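Local coordinates for uncharacterized protein DUF1185 (Bordetella bronchiseptica RB50, PDB 3BYQ), which is of unknown function but adopts a variant of the Bacillus chorismate mutase fold and may take part in amino-acid metabolism, at residues I7-L12 / C35-N40; E78-A83 / H135-S140; L29-S34 / H145-E150; E56-G61 / G102-R107. All blocks are in the same frame, centred on the assembly; numbering follows the deposited sequence.

Contact 1 (I7-L12 / C35-N40)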
loop_
_atom_site.group_PDB
_atom_site.type_symbol
_atom_site.label_atom_id
_atom_site.label_comp_id
_atom_site.label_asym_id
_atom_site.label_seq_id
_atom_site.Cartn_x
_atom_site.Cartn_y
_atom_site.Cartn_z
ATOM N N ILE B 7 24.267 -3.462 -12.276
ATOM C CA ILE B 7 22.982 -2.726 -12.402
ATOM C C ILE B 7 21.938 -3.488 -13.239
ATOM O O ILE B 7 22.182 -3.843 -14.401
ATOM C CB ILE B 7 23.216 -1.331 -13.045
ATOM C CG1 ILE B 7 24.274 -0.531 -12.283
ATOM C CG2 ILE B 7 21.887 -0.515 -13.139
ATOM C CD1 ILE B 7 24.698 0.739 -12.991
ATOM N N ARG B 8 20.763 -3.697 -12.653
ATOM C CA ARG B 8 19.659 -4.341 -13.333
ATOM C C ARG B 8 18.840 -3.308 -14.108
ATOM O O ARG B 8 18.492 -3.480 -15.262
ATOM C CB ARG B 8 18.765 -5.084 -12.331
ATOM C CG ARG B 8 17.604 -5.743 -13.039
ATOM C CD ARG B 8 16.854 -6.757 -12.212
ATOM N NE ARG B 8 16.214 -6.231 -11.022
ATOM C CZ ARG B 8 14.966 -5.790 -10.952
ATOM N NH1 ARG B 8 14.224 -5.720 -12.021
ATOM N NH2 ARG B 8 14.489 -5.360 -9.793
ATOM N N LYS B 9 18.507 -2.242 -13.397
ATOM C CA LYS B 9 17.704 -1.157 -13.970
ATOM C C LYS B 9 17.930 0.136 -13.268
ATOM O O LYS B 9 18.470 0.175 -12.171
ATOM C CB LYS B 9 16.210 -1.523 -13.981
ATOM C CG LYS B 9 15.601 -1.656 -12.651
ATOM C CD LYS B 9 14.208 -2.278 -12.743
ATOM C CE LYS B 9 13.191 -1.402 -13.400
ATOM N NZ LYS B 9 11.885 -2.197 -13.553
ATOM N N ARG B 10 17.515 1.192 -13.941
ATOM C CA ARG B 10 17.659 2.556 -13.451
ATOM C C ARG B 10 16.388 3.323 -13.758
ATOM O O ARG B 10 15.653 2.983 -14.683
ATOM C CB ARG B 10 18.824 3.236 -14.173
ATOM C CG ARG B 10 20.208 2.769 -13.772
ATOM C CD ARG B 10 21.257 3.325 -14.683
ATOM N NE ARG B 10 21.408 4.773 -14.539
ATOM C CZ ARG B 10 22.207 5.537 -15.262
ATOM N NH1 ARG B 10 23.033 5.001 -16.132
ATOM N NH2 ARG B 10 22.207 6.850 -15.062
ATOM N N THR B 11 16.091 4.303 -12.927
ATOM C CA THR B 11 15.004 5.219 -13.222
ATOM C C THR B 11 15.464 6.639 -13.005
ATOM O O THR B 11 16.309 6.927 -12.145
ATOM C CB THR B 11 13.707 4.958 -12.427
ATOM O OG1 THR B 11 13.941 5.222 -11.032
ATOM C CG2 THR B 11 13.226 3.520 -12.661
ATOM N N LEU B 12 14.966 7.502 -13.867
ATOM C CA LEU B 12 15.170 8.935 -13.736
ATOM C C LEU B 12 13.778 9.522 -13.637
ATOM O O LEU B 12 12.953 9.206 -14.462
ATOM C CB LEU B 12 15.876 9.475 -14.965
ATOM C CG LEU B 12 16.094 10.992 -15.045
ATOM C CD1 LEU B 12 17.011 11.421 -13.936
ATOM C CD2 LEU B 12 16.692 11.357 -16.389
ATOM N N CYS B 35 17.839 6.791 -9.789
ATOM C CA CYS B 35 17.940 5.547 -9.022
ATOM C C CYS B 35 18.559 4.432 -9.852
ATOM O O CYS B 35 18.353 4.335 -11.090
ATOM C CB CYS B 35 16.549 5.064 -8.636
ATOM S SG CYS B 35 15.516 6.308 -7.732
ATOM N N ALA B 36 19.292 3.578 -9.148
ATOM C CA ALA B 36 19.868 2.364 -9.717
ATOM C C ALA B 36 19.596 1.189 -8.774
ATOM O O ALA B 36 19.810 1.296 -7.546
ATOM C CB ALA B 36 21.380 2.497 -9.932
ATOM N N VAL B 37 19.183 0.083 -9.399
ATOM C CA VAL B 37 18.913 -1.181 -8.726
ATOM C C VAL B 37 20.073 -2.091 -9.036
ATOM O O VAL B 37 20.358 -2.361 -10.189
ATOM C CB VAL B 37 17.608 -1.823 -9.194
ATOM C CG1 VAL B 37 17.399 -3.151 -8.503
ATOM C CG2 VAL B 37 16.417 -0.884 -8.940
ATOM N N ILE B 38 20.773 -2.493 -7.980
ATOM C CA ILE B 38 21.948 -3.350 -8.096
ATOM C C ILE B 38 21.828 -4.616 -7.265
ATOM O O ILE B 38 21.043 -4.696 -6.368
ATOM C CB ILE B 38 23.259 -2.619 -7.763
ATOM C CG1 ILE B 38 23.473 -2.423 -6.247
ATOM C CG2 ILE B 38 23.337 -1.266 -8.515
ATOM C CD1 ILE B 38 24.932 -1.987 -5.851
ATOM N N ARG B 39 22.574 -5.638 -7.658
ATOM C CA ARG B 39 22.617 -6.870 -6.883
ATOM C C ARG B 39 23.316 -6.568 -5.575
ATOM O O ARG B 39 24.283 -5.802 -5.530
ATOM C CB ARG B 39 23.390 -7.951 -7.644
ATOM C CG ARG B 39 23.400 -9.287 -6.935
ATOM C CD ARG B 39 24.016 -10.368 -7.808
ATOM N NE ARG B 39 25.416 -10.102 -8.076
ATOM C CZ ARG B 39 26.422 -10.379 -7.241
ATOM N NH1 ARG B 39 26.177 -10.883 -6.049
ATOM N NH2 ARG B 39 27.675 -10.095 -7.610
ATOM N N ASN B 40 22.827 -7.183 -4.506
ATOM C CA ASN B 40 23.466 -7.069 -3.212
ATOM C C ASN B 40 24.451 -8.215 -3.032
ATOM O O ASN B 40 24.029 -9.343 -2.821
ATOM C CB ASN B 40 22.434 -7.136 -2.078
ATOM C CG ASN B 40 23.029 -6.886 -0.716
ATOM O OD1 ASN B 40 24.239 -6.854 -0.562
ATOM N ND2 ASN B 40 22.171 -6.689 0.283
HETATM O O HOH W 1 19.532 6.257 -12.710
#
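Val37 carries CG1 anti to its backbone N (chi1 178°) and CG2 beside it, and this spread lets one beta-branched side chain meet two residues of the partner strand. CG2 lies 3.9 Å from Lys9 CG, while CG1 rests 3.9 Å from Arg8 NH2, the two side chains of each pair running side by side in the same direction. Valine suits the place because its apolar branches pack beside the long chains and leave their charged ends to their acidic partners: Arg8 is paired with Glu161 and Asp155, and Lys9 with Asp155 and Glu15 of the second subunit. Thr11 OG1, held between the backbone N and the carbonyl carbon (chi1 67°), comes 3.5 Å from Cys35 CB on the same face. On the other face the Ile7 and Ile38 side chains cross at a slant, Ile7 CG1 4.0 Å from Ile38 CG2, and Arg10 CG touches Ala36 CB. A water accepts from Arg10 NE and donates to Cys35 O, so the arginine is tied back to the opposite backbone, while its NH2 pairs with Glu67. The main chains are joined by Arg8 N to Val37 O at 2.8 Å and by reciprocal bonds between Thr11 and Cys35. Lys9 to Leu12 of strand 7-17 also pair with a strand of the second subunit, which carries the sheet across the interface; the whole is an antiparallel beta hairpin built into an intersubunit sheet.

Contact 2 (E78-A83 / H135-S140)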
loop_
_atom_site.group_PDB
_atom_site.type_symbol
_atom_site.label_atom_id
_atom_site.label_comp_id
_atom_site.label_asym_id
_atom_site.label_seq_id
_atom_site.Cartn_x
_atom_site.Cartn_y
_atom_site.Cartn_z
ATOM N N GLU B 78 19.769 23.759 -6.528
ATOM C CA GLU B 78 19.688 24.381 -5.223
ATOM C C GLU B 78 19.417 23.457 -4.066
ATOM O O GLU B 78 19.687 23.834 -2.974
ATOM C CB GLU B 78 18.683 25.527 -5.209
ATOM C CG GLU B 78 18.994 26.625 -6.214
ATOM C CD GLU B 78 18.104 27.858 -6.063
ATOM O OE1 GLU B 78 17.430 28.056 -5.026
ATOM O OE2 GLU B 78 18.094 28.641 -7.015
ATOM N N VAL B 79 18.876 22.260 -4.299
ATOM C CA VAL B 79 18.599 21.311 -3.210
ATOM C C VAL B 79 19.054 19.902 -3.602
ATOM O O VAL B 79 19.167 19.592 -4.777
ATOM C CB VAL B 79 17.087 21.284 -2.809
ATOM C CG1 VAL B 79 16.613 22.668 -2.301
ATOM C CG2 VAL B 79 16.187 20.784 -3.948
ATOM N N TYR B 80 19.337 19.081 -2.599
ATOM C CA TYR B 80 19.691 17.679 -2.870
ATOM C C TYR B 80 19.373 16.764 -1.691
ATOM O O TYR B 80 18.991 17.217 -0.612
ATOM C CB TYR B 80 21.171 17.513 -3.370
ATOM C CG TYR B 80 22.319 18.075 -2.524
ATOM C CD1 TYR B 80 22.192 18.394 -1.162
ATOM C CD2 TYR B 80 23.574 18.206 -3.089
ATOM C CE1 TYR B 80 23.314 18.907 -0.420
ATOM C CE2 TYR B 80 24.680 18.649 -2.353
ATOM C CZ TYR B 80 24.551 19.004 -1.040
ATOM O OH TYR B 80 25.696 19.496 -0.410
ATOM N N SER B 81 19.518 15.476 -1.972
ATOM C CA SER B 81 19.340 14.407 -1.035
ATOM C C SER B 81 19.882 13.125 -1.617
ATOM O O SER B 81 20.257 13.030 -2.783
ATOM C CB SER B 81 17.873 14.206 -0.666
ATOM O OG SER B 81 17.744 13.353 0.479
ATOM N N LYS B 82 19.848 12.107 -0.776
ATOM C CA LYS B 82 20.325 10.776 -1.169
ATOM C C LYS B 82 19.518 9.766 -0.418
ATOM O O LYS B 82 19.053 10.033 0.685
ATOM C CB LYS B 82 21.813 10.612 -0.861
ATOM C CG LYS B 82 22.192 10.689 0.622
ATOM C CD LYS B 82 23.673 11.021 0.868
ATOM C CE LYS B 82 23.911 11.287 2.335
ATOM N NZ LYS B 82 25.257 11.771 2.686
ATOM N N ALA B 83 19.360 8.588 -0.994
ATOM C CA ALA B 83 18.527 7.592 -0.313
ATOM C C ALA B 83 18.856 6.194 -0.741
ATOM O O ALA B 83 19.477 5.960 -1.777
ATOM C CB ALA B 83 17.047 7.893 -0.568
ATOM N N HIS B 135 17.219 19.541 1.163
ATOM C CA HIS B 135 17.475 20.876 1.676
ATOM C C HIS B 135 18.494 21.612 0.820
ATOM O O HIS B 135 19.059 21.046 -0.143
ATOM C CB HIS B 135 17.752 20.913 3.167
ATOM C CG HIS B 135 19.021 20.264 3.603
ATOM N ND1 HIS B 135 19.055 19.369 4.652
ATOM C CD2 HIS B 135 20.313 20.457 3.226
ATOM C CE1 HIS B 135 20.311 19.012 4.876
ATOM N NE2 HIS B 135 21.095 19.648 4.024
ATOM N N TYR B 136 18.652 22.894 1.141
ATOM C CA TYR B 136 19.543 23.793 0.357
ATOM C C TYR B 136 20.985 23.353 0.420
ATOM O O TYR B 136 21.563 23.114 1.497
ATOM C CB TYR B 136 19.390 25.221 0.861
ATOM C CG TYR B 136 20.101 26.308 0.100
ATOM C CD1 TYR B 136 19.933 26.466 -1.252
ATOM C CD2 TYR B 136 20.841 27.244 0.780
ATOM C CE1 TYR B 136 20.556 27.516 -1.918
ATOM C CE2 TYR B 136 21.448 28.292 0.144
ATOM C CZ TYR B 136 21.297 28.433 -1.210
ATOM O OH TYR B 136 21.910 29.464 -1.894
ATOM N N ILE B 137 21.616 23.372 -0.754
ATOM C CA ILE B 137 22.978 22.811 -0.889
ATOM C C ILE B 137 24.065 23.650 -0.224
ATOM O O ILE B 137 25.149 23.133 0.046
ATOM C CB ILE B 137 23.360 22.522 -2.362
ATOM C CG1 ILE B 137 23.566 23.761 -3.201
ATOM C CG2 ILE B 137 22.318 21.514 -3.018
ATOM C CD1 ILE B 137 24.152 23.397 -4.577
ATOM N N HIS B 138 23.782 24.916 0.043
ATOM C CA HIS B 138 24.799 25.813 0.568
ATOM C C HIS B 138 24.674 26.150 2.041
ATOM O O HIS B 138 25.603 26.695 2.643
ATOM C CB HIS B 138 24.798 27.122 -0.209
ATOM C CG HIS B 138 25.093 26.947 -1.657
ATOM N ND1 HIS B 138 26.276 26.411 -2.116
ATOM C CD2 HIS B 138 24.345 27.221 -2.753
ATOM C CE1 HIS B 138 26.255 26.377 -3.437
ATOM N NE2 HIS B 138 25.097 26.870 -3.852
ATOM N N ALA B 139 23.523 25.831 2.606
ATOM C CA ALA B 139 23.214 26.182 3.984
ATOM C C ALA B 139 21.941 25.433 4.358
ATOM O O ALA B 139 20.850 25.775 3.926
ATOM C CB ALA B 139 22.991 27.680 4.155
ATOM N N SER B 140 22.116 24.403 5.160
ATOM C CA SER B 140 21.029 23.489 5.472
ATOM C C SER B 140 19.822 24.167 6.112
ATOM O O SER B 140 18.716 23.670 6.004
ATOM C CB SER B 140 21.536 22.364 6.407
ATOM O OG SER B 140 21.991 22.896 7.595
#
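Val79 and Tyr136 form an antiparallel non-hydrogen-bonded pair, their CA atoms 4.5 Å apart, where strand 79-86 begins and strand 130-136 of the mixed sheet ends. Next to it Tyr80 N donates to His135 O at 3.2 Å, in the plane of the carbonyl; the return bond from His135 N to Tyr80 O is weak. Beyond the pair the chain of 135-140 turns out of the strand, yet Ile137 N still reaches Glu78 O at 3.0 Å, approaching from 36° above the carbonyl plane. Glu78 and Val79 both face Gly169 on the neighbouring strand, a classic beta bulge.

Ile137 and Tyr80 make the main side-chain contact. The isoleucine places CG2 anti to its carbonyl carbon, and the two side chains cross at about a right angle. A beta-branched residue suits the turn, since its methyl lies close to the backbone and can cover the ring, while the phenol OH donates a hydrogen bond to Ala115 O. The ring of Tyr136 goes another way, with CG anti to its backbone N (chi1 -174°), and packs edge-to-face with His145, whose NE2 is hydrogen-bonded to Glu78 OE1. His135 NE2 in turn meets Met116 O, so this buried imidazole has a polar partner. The closest approach of the Tyr136 ring to the bulge is CD1, 3.2 Å from Glu78 O, while Ile137 CG2 makes a CH-pi contact over the centre of the Tyr80 ring, 3.4 Å from its centroid and only 9° off its normal.

Contact 3 (L29-S34 / H145-E150). With EDO (1,2-ethanediol), chain O; EDO (1,2-ethanediol), chain Y.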
loop_
_atom_site.group_PDB
_atom_site.type_symbol
_atom_site.label_atom_id
_atom_site.label_comp_id
_atom_site.label_asym_id
_atom_site.label_seq_id
_atom_site.Cartn_x
_atom_site.Cartn_y
_atom_site.Cartn_z
ATOM N N LEU B 29 8.960 24.648 -9.747
ATOM C CA LEU B 29 9.996 23.861 -9.115
ATOM C C LEU B 29 10.195 22.546 -9.847
ATOM O O LEU B 29 9.231 21.901 -10.237
ATOM C CB LEU B 29 9.600 23.556 -7.666
ATOM C CG LEU B 29 10.517 22.638 -6.872
ATOM C CD1 LEU B 29 11.932 23.228 -6.691
ATOM C CD2 LEU B 29 9.841 22.381 -5.565
ATOM N N LYS B 30 11.451 22.151 -10.037
ATOM C CA LYS B 30 11.748 20.814 -10.538
ATOM C C LYS B 30 12.581 20.094 -9.480
ATOM O O LYS B 30 13.552 20.651 -8.936
ATOM C CB LYS B 30 12.490 20.791 -11.843
ATOM C CG LYS B 30 11.737 21.436 -12.946
ATOM C CD LYS B 30 12.370 21.123 -14.305
ATOM C CE LYS B 30 11.728 21.970 -15.359
ATOM N NZ LYS B 30 12.045 21.509 -16.735
ATOM N N LEU B 31 12.124 18.890 -9.174
ATOM C CA LEU B 31 12.850 17.944 -8.291
ATOM C C LEU B 31 13.060 16.683 -9.115
ATOM O O LEU B 31 12.129 16.193 -9.736
ATOM C CB LEU B 31 12.041 17.613 -7.035
ATOM C CG LEU B 31 11.771 18.758 -6.051
ATOM C CD1 LEU B 31 10.865 18.307 -4.923
ATOM C CD2 LEU B 31 13.040 19.369 -5.490
ATOM N N ALA B 32 14.263 16.125 -9.062
ATOM C CA ALA B 32 14.583 14.954 -9.899
ATOM C C ALA B 32 15.313 13.915 -9.099
ATOM O O ALA B 32 16.110 14.254 -8.208
ATOM C CB ALA B 32 15.422 15.382 -11.123
ATOM N N ALA B 33 15.035 12.644 -9.407
ATOM C CA ALA B 33 15.697 11.537 -8.690
ATOM C C ALA B 33 16.242 10.582 -9.735
ATOM O O ALA B 33 15.599 10.335 -10.734
ATOM C CB ALA B 33 14.719 10.814 -7.774
ATOM N N SER B 34 17.463 10.120 -9.486
ATOM C CA SER B 34 18.120 9.123 -10.318
ATOM C C SER B 34 18.383 7.945 -9.403
ATOM O O SER B 34 19.062 8.092 -8.400
ATOM C CB SER B 34 19.438 9.649 -10.899
ATOM O OG SER B 34 20.056 8.706 -11.795
ATOM N N HIS B 145 13.574 26.145 1.454
ATOM C CA HIS B 145 14.005 25.037 0.588
ATOM C C HIS B 145 13.713 23.623 1.073
ATOM O O HIS B 145 13.853 22.708 0.301
ATOM C CB HIS B 145 15.474 25.191 0.228
ATOM C CG HIS B 145 15.716 26.253 -0.803
ATOM N ND1 HIS B 145 15.286 27.558 -0.644
ATOM C CD2 HIS B 145 16.418 26.224 -1.957
ATOM C CE1 HIS B 145 15.667 28.267 -1.692
ATOM N NE2 HIS B 145 16.327 27.474 -2.521
ATOM N N PHE B 146 13.385 23.440 2.345
ATOM C CA PHE B 146 13.011 22.089 2.842
ATOM C C PHE B 146 11.891 21.567 2.001
ATOM O O PHE B 146 10.891 22.263 1.770
ATOM C CB PHE B 146 12.570 22.095 4.306
ATOM C CG PHE B 146 13.615 22.608 5.230
ATOM C CD1 PHE B 146 14.835 21.969 5.332
ATOM C CD2 PHE B 146 13.353 23.656 6.077
ATOM C CE1 PHE B 146 15.802 22.429 6.200
ATOM C CE2 PHE B 146 14.324 24.105 6.989
ATOM C CZ PHE B 146 15.535 23.487 7.028
ATOM N N ASN B 147 12.041 20.344 1.520
ATOM C CA ASN B 147 11.058 19.761 0.632
ATOM C C ASN B 147 11.222 18.251 0.557
ATOM O O ASN B 147 12.072 17.684 1.246
ATOM C CB ASN B 147 11.215 20.348 -0.784
ATOM C CG ASN B 147 9.902 20.509 -1.506
ATOM O OD1 ASN B 147 8.924 19.785 -1.270
ATOM N ND2 ASN B 147 9.855 21.513 -2.379
ATOM N N SER B 148 10.386 17.617 -0.259
ATOM C CA SER B 148 10.418 16.154 -0.369
ATOM C C SER B 148 9.993 15.699 -1.717
ATOM O O SER B 148 9.226 16.381 -2.391
ATOM C CB SER B 148 9.421 15.520 0.642
ATOM O OG SER B 148 9.728 15.854 1.969
ATOM N N ILE B 149 10.531 14.554 -2.118
ATOM C CA ILE B 149 10.090 13.863 -3.331
ATOM C C ILE B 149 10.006 12.353 -3.018
ATOM O O ILE B 149 10.847 11.820 -2.301
ATOM C CB ILE B 149 10.971 14.150 -4.534
ATOM C CG1 ILE B 149 10.370 13.489 -5.776
ATOM C CG2 ILE B 149 12.399 13.654 -4.282
ATOM C CD1 ILE B 149 11.117 13.784 -7.105
ATOM N N GLU B 150 8.986 11.690 -3.533
ATOM C CA GLU B 150 8.850 10.248 -3.312
ATOM C C GLU B 150 9.613 9.461 -4.360
ATOM O O GLU B 150 9.516 9.755 -5.549
ATOM C CB GLU B 150 7.374 9.813 -3.344
ATOM C CG GLU B 150 7.189 8.423 -2.725
ATOM C CD GLU B 150 5.825 7.836 -2.892
ATOM O OE1 GLU B 150 5.458 7.553 -4.053
ATOM O OE2 GLU B 150 5.147 7.624 -1.859
HETATM C C1 EDO O . 5.970 11.731 -7.862
HETATM O O1 EDO O . 5.631 11.189 -6.575
HETATM C C2 EDO O . 7.474 11.643 -8.056
HETATM O O2 EDO O . 7.932 10.325 -7.708
HETATM C C1 EDO Y . 9.084 19.620 -17.532
HETATM O O1 EDO Y . 9.166 20.807 -16.761
HETATM C C2 EDO Y . 7.776 19.672 -18.282
HETATM O O2 EDO Y . 7.897 20.705 -19.256
#
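Two strands of the curled sheet, 29-39 and 147-151, face each other here across a layer of side chains: Leu31 and Ile149 mesh between strand segments whose axes approach to 8.1 Å and are turned by 48°. No hydrogen bond joins them, as each finds its strand partners on other sides, 29-39 with 7-17 and 161-169, and 147-151 with 130-136. The two central side chains slide past each other in opposite directions. Ile149 has CG1 anti to its backbone N (chi1 -175°), and the CD1 beyond it meets Leu31 CB at 3.9 Å and Leu31 O at 3.7 Å. Leu31 returns the contact with CD1, which lies 3.6 Å from Ser148 O. Branched aliphatic residues suit this buried layer, because they fill the separation between the strands without polar groups that would need partners there.

Strand alternation turns Ser148 to the other side, where its OG is hydrogen-bonded to Lys121 O of the third subunit. Glu150 O accepts from a bound 1,2-ethanediol, probably from the crystallisation liquor, which also meets Gln154 of the second subunit. Asn147 is placed at the end of the layer and uses its two amide atoms differently. OD1 accepts from the next backbone N, that of Ser148, at 2.8 Å, which fixes the turn of the amide, and on its other branch ND2 meets Leu29 tip to tip, 3.3 Å from CD2.

Contact 4 (E56-G61 / G102-R107). With EDO (1,2-ethanediol), chain Q; EDO (1,2-ethanediol), chain C.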
loop_
_atom_site.group_PDB
_atom_site.type_symbol
_atom_site.label_atom_id
_atom_site.label_comp_id
_atom_site.label_asym_id
_atom_site.label_seq_id
_atom_site.Cartn_x
_atom_site.Cartn_y
_atom_site.Cartn_z
ATOM N N GLU B 56 33.844 1.228 -3.886
ATOM C CA GLU B 56 33.480 1.071 -5.291
ATOM C C GLU B 56 32.198 1.824 -5.678
ATOM O O GLU B 56 32.081 2.340 -6.785
ATOM C CB GLU B 56 33.366 -0.380 -5.716
ATOM C CG GLU B 56 33.415 -0.473 -7.238
ATOM C CD GLU B 56 33.211 -1.863 -7.787
ATOM O OE1 GLU B 56 33.317 -2.848 -7.001
ATOM O OE2 GLU B 56 32.965 -1.931 -9.029
ATOM N N LEU B 57 31.272 1.912 -4.731
ATOM C CA LEU B 57 29.991 2.591 -4.944
ATOM C C LEU B 57 30.129 4.074 -5.237
ATOM O O LEU B 57 29.214 4.686 -5.767
ATOM C CB LEU B 57 29.033 2.348 -3.772
ATOM C CG LEU B 57 28.400 0.950 -3.760
ATOM C CD1 LEU B 57 27.834 0.650 -2.343
ATOM C CD2 LEU B 57 27.341 0.793 -4.875
ATOM N N ARG B 58 31.284 4.647 -4.933
ATOM C CA ARG B 58 31.480 6.061 -5.243
ATOM C C ARG B 58 31.259 6.305 -6.735
ATOM O O ARG B 58 30.690 7.316 -7.105
ATOM C CB ARG B 58 32.864 6.536 -4.796
ATOM C CG ARG B 58 33.048 8.041 -4.765
ATOM C CD ARG B 58 32.478 8.667 -3.499
ATOM N NE ARG B 58 33.198 8.223 -2.310
ATOM C CZ ARG B 58 34.397 8.678 -1.946
ATOM N NH1 ARG B 58 34.990 9.662 -2.600
ATOM N NH2 ARG B 58 34.979 8.190 -0.868
ATOM N N SER B 59 31.668 5.340 -7.560
ATOM C CA SER B 59 31.508 5.460 -9.025
ATOM C C SER B 59 30.038 5.481 -9.437
ATOM O O SER B 59 29.663 6.128 -10.411
ATOM C CB SER B 59 32.247 4.357 -9.789
ATOM O OG SER B 59 31.768 3.079 -9.440
ATOM N N LEU B 60 29.228 4.748 -8.708
ATOM C CA LEU B 60 27.773 4.735 -8.944
ATOM C C LEU B 60 27.212 6.114 -8.576
ATOM O O LEU B 60 26.362 6.648 -9.270
ATOM C CB LEU B 60 27.099 3.655 -8.109
ATOM C CG LEU B 60 25.598 3.490 -8.362
ATOM C CD1 LEU B 60 25.340 3.043 -9.813
ATOM C CD2 LEU B 60 24.970 2.497 -7.349
ATOM N N GLY B 61 27.681 6.654 -7.448
ATOM C CA GLY B 61 27.309 8.009 -7.009
ATOM C C GLY B 61 27.601 9.006 -8.120
ATOM O O GLY B 61 26.768 9.856 -8.486
ATOM N N GLY B 102 27.245 8.036 -2.011
ATOM C CA GLY B 102 26.342 8.935 -2.750
ATOM C C GLY B 102 26.604 10.390 -2.441
ATOM O O GLY B 102 26.698 11.216 -3.325
ATOM N N GLY B 103 26.770 10.688 -1.163
ATOM C CA GLY B 103 26.950 12.052 -0.701
ATOM C C GLY B 103 28.209 12.685 -1.219
ATOM O O GLY B 103 28.180 13.758 -1.813
ATOM N N TRP B 104 29.316 12.000 -1.047
ATOM C CA TRP B 104 30.622 12.559 -1.454
ATOM C C TRP B 104 30.731 12.673 -2.950
ATOM O O TRP B 104 31.206 13.679 -3.492
ATOM C CB TRP B 104 31.767 11.760 -0.853
ATOM C CG TRP B 104 31.809 11.863 0.660
ATOM C CD1 TRP B 104 30.789 12.252 1.511
ATOM C CD2 TRP B 104 32.893 11.463 1.497
ATOM N NE1 TRP B 104 31.214 12.157 2.821
ATOM C CE2 TRP B 104 32.493 11.673 2.836
ATOM C CE3 TRP B 104 34.165 10.949 1.242
ATOM C CZ2 TRP B 104 33.314 11.370 3.916
ATOM C CZ3 TRP B 104 34.979 10.664 2.307
ATOM C CH2 TRP B 104 34.552 10.880 3.632
ATOM N N ALA B 105 30.262 11.657 -3.646
ATOM C CA ALA B 105 30.265 11.701 -5.112
ATOM C C ALA B 105 29.463 12.873 -5.622
ATOM O O ALA B 105 29.892 13.610 -6.512
ATOM C CB ALA B 105 29.743 10.372 -5.716
HETATM N N MSE B 106 28.271 13.051 -5.075
HETATM C CA MSE B 106 27.410 14.137 -5.531
HETATM C C MSE B 106 28.021 15.492 -5.215
HETATM O O MSE B 106 28.075 16.389 -6.060
HETATM C CB MSE B 106 25.992 13.997 -4.956
HETATM C CG MSE B 106 25.093 15.139 -5.379
HETATM SE SE MSE B 106 23.262 14.768 -5.232
HETATM C CE MSE B 106 23.264 14.353 -3.412
ATOM N N ARG B 107 28.508 15.652 -3.998
ATOM C CA ARG B 107 29.125 16.908 -3.641
ATOM C C ARG B 107 30.310 17.218 -4.543
ATOM O O ARG B 107 30.486 18.368 -4.964
ATOM C CB ARG B 107 29.454 16.950 -2.150
ATOM C CG ARG B 107 28.148 17.034 -1.389
ATOM C CD ARG B 107 28.360 16.859 0.063
ATOM N NE ARG B 107 28.994 18.026 0.633
ATOM C CZ ARG B 107 29.346 18.103 1.901
ATOM N NH1 ARG B 107 29.148 17.069 2.703
ATOM N NH2 ARG B 107 29.916 19.196 2.367
HETATM C C1 EDO Q . 34.365 10.909 -6.657
HETATM O O1 EDO Q . 35.114 9.710 -6.895
HETATM C C2 EDO Q . 34.964 11.679 -5.490
HETATM O O2 EDO Q . 34.023 11.794 -4.419
HETATM C C1 EDO C . 28.061 11.742 5.079
HETATM O O1 EDO C . 28.754 12.952 4.730
HETATM C C2 EDO C . 29.038 10.612 5.404
HETATM O O2 EDO C . 29.325 10.620 6.799
#
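Arg58 and Trp104 cross obliquely on the outer side of a helix pair, 51-72 against 98-109, whose segment axes approach to 7.8 Å at a crossing angle of -49°. The guanidinium and indole planes are 63° apart, so the two groups are not stacked in parallel: Trp104 CE3 lies over one face of the guanidinium, towards its rim, with NH2 its nearest atom at 3.6 Å. Bends at chi2 (81°) and chi3 fold the arginine chain back towards the other helix. The long, flexible residue can thus lay its aliphatic part over Ala105, CD to CB at 3.9 Å, and still offer its charge to Glu100 in a salt bridge. NH1 donates to a bound 1,2-ethanediol at 3.0 Å, while Trp104 NE1 meets a second such molecule at its edge; both probably come from the crystallisation liquor. Trp104 also packs on Arg143 of the third subunit.

Beneath this pair the helices meet closely because the residues are small. Gly61 has no side chain, and its backbone lies directly against Ala105 CB and Gly102; its CA is 4.5 Å from Gly102 CA. Ala105 CB fits against the turn of the first helix, 3.5 Å from both Arg58 O and Gly61 C.

In the fold
Contacts 1 and 3 share strand 29-39, its later half pairing in the hairpin of contact 1 and its earlier half facing 147-151 in contact 3; their centres are about 19 Å apart. Contact 4 lies against the sheet: Leu57 and Leu60 of its first helix pack on Ile38, Ala36 and Ile7 of contact 1, and Met106 and Arg107 of its second helix on Tyr80 of contact 2. Contacts 2 and 3, with centres about 10 Å apart, meet where Val79 CG1 lies 3.6 Å from His145 CD2. Contacts 1 and 2 do not touch, their centres being about 23 Å apart. Contacts 2, 3 and 4 all reach the third subunit, whereas contact 1 extends its sheet into the second.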